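Local atomic coordinates of glutamyl-tRNA(Gln) amidotransferase subunit B, mitochondrial (Saccharomyces cerevisiae, PDB entry 4N0H), a protein that forms the GatB-type subunit of a mitochondrial amidotransferase complex, built on a GatB/GatE catalytic domain and assembled with subunits A and F. Residues D43-T49 with V160-R164; L78-N83 with F111-I117; N83-D89 with T105-F111. All coordinates share one frame. Residue numbers count along the deposited sequence, not the author numbering.

Contact 1: D43-T49 with V160-R164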
# COMPACT_ATOMS: atom_id res chain seq x y z
N ASP B 43 32.57 -3.24 5.42
CA ASP B 43 31.77 -2.02 5.28
C ASP B 43 31.32 -1.44 6.61
O ASP B 43 30.99 -2.18 7.54
CB ASP B 43 30.52 -2.29 4.45
CG ASP B 43 30.82 -2.55 2.99
OD1 ASP B 43 31.95 -2.27 2.54
OD2 ASP B 43 29.91 -3.04 2.30
N ALA B 44 31.28 -0.12 6.70
CA ALA B 44 30.68 0.55 7.84
C ALA B 44 29.19 0.25 7.81
O ALA B 44 28.58 0.23 6.75
CB ALA B 44 30.92 2.05 7.79
N PRO B 45 28.59 -0.01 8.99
CA PRO B 45 27.17 -0.39 9.04
C PRO B 45 26.27 0.74 8.57
O PRO B 45 26.59 1.91 8.79
CB PRO B 45 26.94 -0.66 10.54
CG PRO B 45 28.30 -0.78 11.15
CD PRO B 45 29.20 0.07 10.32
N ASN B 46 25.15 0.39 7.94
CA ASN B 46 24.13 1.35 7.54
C ASN B 46 24.69 2.49 6.70
O ASN B 46 24.45 3.67 6.97
CB ASN B 46 23.39 1.86 8.77
CG ASN B 46 22.70 0.74 9.53
OD1 ASN B 46 21.91 -0.00 8.95
ND2 ASN B 46 23.03 0.58 10.81
N HIS B 47 25.45 2.10 5.69
CA HIS B 47 26.14 3.03 4.81
C HIS B 47 25.56 2.88 3.40
O HIS B 47 25.33 3.86 2.69
CB HIS B 47 27.63 2.71 4.84
CG HIS B 47 28.46 3.51 3.88
ND1 HIS B 47 28.75 4.85 4.08
CD2 HIS B 47 29.08 3.15 2.73
CE1 HIS B 47 29.51 5.28 3.08
NE2 HIS B 47 29.72 4.27 2.25
N HIS B 48 25.32 1.63 3.01
CA HIS B 48 24.70 1.33 1.73
C HIS B 48 23.18 1.21 1.88
O HIS B 48 22.60 0.17 1.57
CB HIS B 48 25.26 0.02 1.17
CG HIS B 48 26.74 0.03 0.97
ND1 HIS B 48 27.37 0.91 0.11
CD2 HIS B 48 27.72 -0.74 1.51
CE1 HIS B 48 28.67 0.68 0.14
NE2 HIS B 48 28.91 -0.31 0.98
N THR B 49 22.55 2.28 2.36
CA THR B 49 21.13 2.26 2.67
C THR B 49 20.39 3.50 2.20
O THR B 49 20.66 4.62 2.65
CB THR B 49 20.90 2.11 4.19
OG1 THR B 49 21.64 3.12 4.87
CG2 THR B 49 21.36 0.74 4.68
N VAL B 160 22.03 -3.89 14.78
CA VAL B 160 21.43 -4.15 13.48
C VAL B 160 22.07 -3.32 12.38
O VAL B 160 22.15 -2.09 12.47
CB VAL B 160 19.90 -3.88 13.50
CG1 VAL B 160 19.31 -4.08 12.11
CG2 VAL B 160 19.22 -4.79 14.52
N ASP B 161 22.53 -4.01 11.34
CA ASP B 161 23.10 -3.37 10.16
C ASP B 161 22.20 -3.69 8.97
O ASP B 161 21.99 -4.85 8.63
CB ASP B 161 24.52 -3.90 9.92
CG ASP B 161 25.19 -3.31 8.69
OD1 ASP B 161 26.30 -3.77 8.35
OD2 ASP B 161 24.62 -2.38 8.06
N LEU B 162 21.67 -2.65 8.33
CA LEU B 162 20.72 -2.83 7.24
C LEU B 162 21.37 -2.76 5.85
O LEU B 162 20.67 -2.66 4.84
CB LEU B 162 19.56 -1.83 7.36
CG LEU B 162 18.69 -1.99 8.62
CD1 LEU B 162 17.60 -0.92 8.71
CD2 LEU B 162 18.08 -3.40 8.69
N ASN B 163 22.70 -2.81 5.80
CA ASN B 163 23.40 -2.85 4.52
C ASN B 163 22.91 -4.02 3.66
O ASN B 163 22.79 -3.91 2.44
CB ASN B 163 24.93 -2.98 4.70
CG ASN B 163 25.61 -1.64 4.97
OD1 ASN B 163 25.04 -0.57 4.76
ND2 ASN B 163 26.86 -1.70 5.43
N ARG B 164 22.62 -5.15 4.31
CA ARG B 164 22.23 -6.36 3.58
C ARG B 164 20.71 -6.41 3.34
O ARG B 164 20.24 -7.23 2.56
CB ARG B 164 22.69 -7.61 4.33
CG ARG B 164 22.62 -8.89 3.50
CD ARG B 164 22.90 -10.12 4.35
NE ARG B 164 21.78 -10.43 5.24
CZ ARG B 164 21.81 -11.37 6.17
NH1 ARG B 164 20.75 -11.60 6.93
NH2 ARG B 164 22.91 -12.09 6.35

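Contact 2: L78-N83 with F111-I117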
# COMPACT_ATOMS: atom_id res chain seq x y z
N LEU B 78 18.01 -24.12 -16.23
CA LEU B 78 17.35 -25.25 -15.58
C LEU B 78 16.26 -25.87 -16.44
O LEU B 78 15.77 -26.96 -16.14
CB LEU B 78 16.74 -24.80 -14.25
CG LEU B 78 17.67 -24.23 -13.18
CD1 LEU B 78 16.84 -23.70 -12.02
CD2 LEU B 78 18.68 -25.27 -12.70
N GLY B 79 15.86 -25.17 -17.49
CA GLY B 79 14.74 -25.61 -18.30
C GLY B 79 13.41 -25.39 -17.59
O GLY B 79 12.44 -26.10 -17.82
N SER B 80 13.37 -24.39 -16.72
CA SER B 80 12.16 -24.08 -15.98
C SER B 80 11.15 -23.36 -16.88
O SER B 80 11.53 -22.73 -17.86
CB SER B 80 12.47 -23.20 -14.77
OG SER B 80 13.45 -23.81 -13.95
N GLN B 81 9.87 -23.48 -16.54
CA GLN B 81 8.85 -22.69 -17.22
C GLN B 81 8.63 -21.37 -16.50
O GLN B 81 8.19 -21.34 -15.35
CB GLN B 81 7.53 -23.46 -17.33
CG GLN B 81 6.33 -22.55 -17.61
CD GLN B 81 5.20 -23.27 -18.32
OE1 GLN B 81 5.37 -23.79 -19.42
NE2 GLN B 81 4.03 -23.29 -17.69
N VAL B 82 8.96 -20.27 -17.18
CA VAL B 82 8.77 -18.95 -16.62
C VAL B 82 7.29 -18.62 -16.54
O VAL B 82 6.56 -18.78 -17.52
CB VAL B 82 9.48 -17.87 -17.46
CG1 VAL B 82 9.17 -16.48 -16.92
CG2 VAL B 82 10.99 -18.12 -17.48
N ASN B 83 6.84 -18.19 -15.37
CA ASN B 83 5.44 -17.85 -15.15
C ASN B 83 5.01 -16.70 -16.05
O ASN B 83 5.74 -15.72 -16.20
CB ASN B 83 5.21 -17.49 -13.68
CG ASN B 83 3.84 -17.91 -13.18
OD1 ASN B 83 2.91 -18.09 -13.97
ND2 ASN B 83 3.71 -18.06 -11.87
N PHE B 111 8.48 -16.83 -9.87
CA PHE B 111 9.02 -16.44 -11.17
C PHE B 111 8.98 -17.57 -12.20
O PHE B 111 8.66 -17.35 -13.36
CB PHE B 111 10.46 -15.92 -11.02
CG PHE B 111 11.03 -15.36 -12.30
CD1 PHE B 111 11.81 -16.15 -13.14
CD2 PHE B 111 10.78 -14.04 -12.67
CE1 PHE B 111 12.33 -15.63 -14.32
CE2 PHE B 111 11.30 -13.52 -13.84
CZ PHE B 111 12.07 -14.31 -14.67
N ALA B 112 9.33 -18.78 -11.76
CA ALA B 112 9.36 -19.94 -12.65
C ALA B 112 9.00 -21.22 -11.91
O ALA B 112 9.11 -21.30 -10.68
CB ALA B 112 10.73 -20.08 -13.31
N ARG B 113 8.58 -22.22 -12.66
CA ARG B 113 8.28 -23.53 -12.10
C ARG B 113 8.86 -24.63 -12.98
O ARG B 113 9.13 -24.41 -14.17
CB ARG B 113 6.77 -23.72 -11.94
CG ARG B 113 6.16 -22.92 -10.79
CD ARG B 113 4.64 -23.03 -10.77
NE ARG B 113 4.00 -22.09 -11.69
CZ ARG B 113 2.76 -22.23 -12.17
NH1 ARG B 113 2.03 -23.27 -11.82
NH2 ARG B 113 2.26 -21.32 -13.00
N GLY B 114 9.06 -25.80 -12.39
CA GLY B 114 9.62 -26.92 -13.12
C GLY B 114 11.11 -26.74 -13.36
O GLY B 114 11.75 -25.91 -12.73
N GLY B 115 11.65 -27.53 -14.29
CA GLY B 115 13.08 -27.53 -14.52
C GLY B 115 13.72 -28.69 -13.79
O GLY B 115 13.04 -29.44 -13.08
N LYS B 116 15.03 -28.84 -13.95
CA LYS B 116 15.74 -29.96 -13.34
C LYS B 116 17.25 -29.79 -13.46
O LYS B 116 17.74 -28.94 -14.20
CB LYS B 116 15.35 -31.26 -14.04
CG LYS B 116 15.80 -31.33 -15.48
CD LYS B 116 15.25 -32.54 -16.20
CE LYS B 116 15.79 -32.61 -17.62
NZ LYS B 116 15.14 -33.69 -18.42
N ILE B 117 17.98 -30.61 -12.71
CA ILE B 117 19.43 -30.71 -12.86
C ILE B 117 19.84 -32.17 -13.01
O ILE B 117 19.46 -33.02 -12.20
CB ILE B 117 20.18 -30.04 -11.69
CG1 ILE B 117 20.07 -28.52 -11.79
CG2 ILE B 117 21.65 -30.44 -11.69
CD1 ILE B 117 20.97 -27.77 -10.82
O HOH W 1 7.56 -14.62 -14.09

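Contact 3: N83-D89 with T105-F111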
# COMPACT_ATOMS: atom_id res chain seq x y z
N ASN B 83 6.84 -18.19 -15.37
CA ASN B 83 5.44 -17.85 -15.15
C ASN B 83 5.01 -16.70 -16.05
O ASN B 83 5.74 -15.72 -16.20
CB ASN B 83 5.21 -17.49 -13.68
CG ASN B 83 3.84 -17.91 -13.18
OD1 ASN B 83 2.91 -18.09 -13.97
ND2 ASN B 83 3.71 -18.06 -11.87
N SER B 84 3.83 -16.82 -16.65
CA SER B 84 3.31 -15.76 -17.51
C SER B 84 3.13 -14.48 -16.72
O SER B 84 3.45 -13.39 -17.19
CB SER B 84 1.97 -16.19 -18.12
OG SER B 84 1.05 -16.55 -17.11
N ILE B 85 2.63 -14.62 -15.49
CA ILE B 85 2.53 -13.52 -14.56
C ILE B 85 3.15 -13.94 -13.23
O ILE B 85 2.75 -14.96 -12.66
CB ILE B 85 1.06 -13.15 -14.29
CG1 ILE B 85 0.38 -12.64 -15.56
CG2 ILE B 85 0.97 -12.10 -13.18
CD1 ILE B 85 0.83 -11.27 -15.99
N SER B 86 4.11 -13.18 -12.74
CA SER B 86 4.54 -13.35 -11.36
C SER B 86 4.35 -12.04 -10.58
O SER B 86 4.18 -10.97 -11.17
CB SER B 86 5.96 -13.91 -11.24
OG SER B 86 6.93 -13.00 -11.73
N GLN B 87 4.37 -12.14 -9.26
CA GLN B 87 4.08 -11.00 -8.41
C GLN B 87 4.82 -11.16 -7.10
O GLN B 87 5.27 -12.25 -6.75
CB GLN B 87 2.58 -10.92 -8.13
CG GLN B 87 2.01 -12.20 -7.54
CD GLN B 87 0.65 -12.00 -6.88
OE1 GLN B 87 -0.22 -11.31 -7.41
NE2 GLN B 87 0.47 -12.61 -5.71
N PHE B 88 4.96 -10.05 -6.38
CA PHE B 88 5.57 -10.07 -5.06
C PHE B 88 4.50 -9.96 -3.98
O PHE B 88 3.54 -9.19 -4.13
CB PHE B 88 6.58 -8.94 -4.92
CG PHE B 88 7.81 -9.14 -5.75
CD1 PHE B 88 7.89 -8.64 -7.04
CD2 PHE B 88 8.89 -9.86 -5.25
CE1 PHE B 88 9.02 -8.83 -7.80
CE2 PHE B 88 10.02 -10.06 -6.02
CZ PHE B 88 10.09 -9.54 -7.29
N ASP B 89 4.66 -10.71 -2.90
CA ASP B 89 3.73 -10.67 -1.78
C ASP B 89 4.45 -10.26 -0.51
O ASP B 89 5.66 -10.40 -0.41
CB ASP B 89 3.07 -12.04 -1.59
CG ASP B 89 2.64 -12.67 -2.90
OD1 ASP B 89 3.25 -13.69 -3.29
OD2 ASP B 89 1.70 -12.14 -3.54
N THR B 105 8.43 -11.18 -1.24
CA THR B 105 8.79 -12.50 -1.75
C THR B 105 7.69 -12.97 -2.69
O THR B 105 6.57 -12.47 -2.63
CB THR B 105 8.96 -13.53 -0.60
OG1 THR B 105 9.34 -14.80 -1.14
CG2 THR B 105 7.67 -13.68 0.19
N GLN B 106 8.00 -13.93 -3.55
CA GLN B 106 7.01 -14.42 -4.50
C GLN B 106 6.33 -15.69 -4.02
O GLN B 106 6.63 -16.78 -4.49
CB GLN B 106 7.66 -14.65 -5.86
CG GLN B 106 8.41 -13.45 -6.38
CD GLN B 106 8.81 -13.62 -7.83
OE1 GLN B 106 9.64 -14.47 -8.16
NE2 GLN B 106 8.20 -12.83 -8.71
N HIS B 107 5.40 -15.53 -3.08
CA HIS B 107 4.73 -16.66 -2.46
C HIS B 107 3.69 -17.32 -3.36
O HIS B 107 3.79 -18.51 -3.68
CB HIS B 107 4.09 -16.23 -1.13
CG HIS B 107 3.35 -17.33 -0.43
ND1 HIS B 107 1.97 -17.38 -0.36
CD2 HIS B 107 3.80 -18.42 0.24
CE1 HIS B 107 1.60 -18.45 0.31
NE2 HIS B 107 2.69 -19.10 0.69
N TYR B 108 2.68 -16.56 -3.77
CA TYR B 108 1.57 -17.10 -4.55
C TYR B 108 1.92 -17.37 -6.01
O TYR B 108 1.41 -18.31 -6.61
CB TYR B 108 0.35 -16.16 -4.50
CG TYR B 108 -0.23 -15.97 -3.12
CD1 TYR B 108 -0.85 -17.02 -2.46
CD2 TYR B 108 -0.18 -14.73 -2.49
CE1 TYR B 108 -1.39 -16.85 -1.20
CE2 TYR B 108 -0.71 -14.55 -1.23
CZ TYR B 108 -1.32 -15.61 -0.59
OH TYR B 108 -1.86 -15.44 0.67
N ARG B 109 2.76 -16.52 -6.59
CA ARG B 109 3.11 -16.63 -8.01
C ARG B 109 4.61 -16.49 -8.23
O ARG B 109 5.11 -15.39 -8.46
CB ARG B 109 2.36 -15.58 -8.83
CG ARG B 109 0.84 -15.63 -8.68
CD ARG B 109 0.15 -14.87 -9.80
NE ARG B 109 0.57 -15.37 -11.12
CZ ARG B 109 0.01 -16.39 -11.75
NH1 ARG B 109 -1.00 -17.05 -11.19
NH2 ARG B 109 0.46 -16.77 -12.94
N PRO B 110 5.34 -17.61 -8.16
CA PRO B 110 6.80 -17.62 -8.31
C PRO B 110 7.23 -17.27 -9.73
O PRO B 110 6.43 -17.39 -10.67
CB PRO B 110 7.17 -19.07 -7.96
CG PRO B 110 5.94 -19.86 -8.25
CD PRO B 110 4.79 -18.95 -7.90
N PHE B 111 8.48 -16.83 -9.87
CA PHE B 111 9.02 -16.44 -11.17
C PHE B 111 8.98 -17.57 -12.20
O PHE B 111 8.66 -17.35 -13.36
CB PHE B 111 10.46 -15.92 -11.02
CG PHE B 111 11.03 -15.36 -12.30
CD1 PHE B 111 11.81 -16.15 -13.14
CD2 PHE B 111 10.78 -14.04 -12.67
CE1 PHE B 111 12.33 -15.63 -14.32
CE2 PHE B 111 11.30 -13.52 -13.84
CZ PHE B 111 12.07 -14.31 -14.67
O HOH W 1 7.56 -14.62 -14.09
O HOH W 2 3.74 -14.15 -5.71

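Contact 1: D43-T49 with V160-R164
Six hydrogen bonds, all using the side chain of an Asn or Asp, join the loop 43-49 to the end of strand 157-161 and the residues after it. Three involve Asn163, which loses more area to the other segment than any other residue: its ND2 donates to Ala44 O (2.9 Å), and its OD1 accepts from His47 N (2.9 Å) and His48 N (2.8 Å), so one amide reads the backbone on both sides of Asn46. Asn46 answers in kind, OD1 accepting from Leu162 N (2.7 Å) and ND2 donating to Val160 O (3.3 Å). Asp161 OD2 accepts from Asn46 N (2.8 Å) and from Asn163 N (3.0 Å). Non-polar atoms touch little: Thr49 CG2 lies 4.1 Å from Leu162 CB. Subunit F borders the contact, where its Ala147 O also accepts from Asn46 ND2 and one of its strands pairs with Val160. The bond from Asn163 N closes an Asx turn at Asp161, here gripped by a polar loop at a subunit interface.

Contact 2: L78-N83 with F111-I117
A short antiparallel pairing, entered through a Schellman motif, lays strand 81-82 along strand 102-120. Arg113 loses the most area to the contact. Its backbone makes the hydrogen-bonded pair with Gln81, through Gln81 N to Arg113 O (2.7 Å) and Arg113 N to Gln81 O (2.9 Å), while its guanidinium NH2 gives a weak bond to Asn83 OD1 (3.4 Å); Asn83 ND2 donates to Pro110 O. Leu78 is next: it ends helix 65-78, with Gly79 at positive phi as the C-prime residue. Leu78 O accepts from Lys116 N (3.0 Å), and Leu78 CD2 packs on Ile117 CG1 (3.7 Å) beside helix 181-197. Phe111 follows; Val82 CG1 lies over one face of its ring, 4.2 Å from CE1, and helix 65-78 and strand 130-142 also touch that ring. A classic beta bulge, Phe111 and Ala112 against Leu138, faces strand 130-142 instead. Gly115 fits where a CB would clash with Ser80, whose OG donates to Gly114 O at 3.0 Å.

Contact 3: N83-D89 with T105-F111
Thr105 starts the contact as the hydrogen-bonded antiparallel partner of Asp89: Asp89 N donates to Thr105 O (2.6 Å) and Thr105 N to Asp89 O (3.0 Å). Gln106 lays its CG over one face of the Phe88 ring, a CH-pi contact 4.2 Å from the centroid, while its OE1 accepts from Ile140 N of strand 130-142. At His107 and Tyr108 the chain turns around the Asp89 carboxylate, whose OD1 takes a bond from Tyr108 N (3.0 Å) and a weak one from His107 N (2.8 Å). The Tyr108 ring meets Asp89 OD2 with its edge, CD2 lying 3.4 Å away. Arg109 buries the most area: NE (2.7 Å) and NH2 (2.9 Å) both donate to Ile85 O, and its O accepts a weak bond from Gln87 N (3.4 Å). Water 2 accepts from Arg109 N (2.7 Å) and lies within hydrogen-bonding distance of Gln87 O (2.7 Å) and Asp89 OD1 (2.5 Å). Pro110 O receives Asn83 ND2 (3.0 Å). Phe111 O takes Asn83 N (2.8 Å) and water 1 (3.0 Å), which also reaches Asn83 O (3.0 Å) and Ser86 OG (2.9 Å). Beyond the Asp89-Thr105 pair, side chains and waters thus supply most of the bonds between two irregular backbones, satisfying backbone groups where regular strand pairing is interrupted.

Overall arrangement
From the N terminus, the chain leaves strand 14-23 and enters the loop holding 43-49; contact 1 closes only when strand 157-161 arrives, 111 residues on. Inside that long loop, helix 65-78 leads to strand 81-82, which contact 2 joins to strand 102-120. Contact 3 nests inside contact 2, bridging the break in strand 102-120 between its pairings with 81-82 and 89-92; the two share Asn83, Phe111 and water 1, with centres about 13 Å apart. Together they tie the helix end and the connection after it to one edge of strand 102-120 in the large mixed sheet. Contact 1 touches neither, its centre about 34 Å from that of contact 2, beside subunit F.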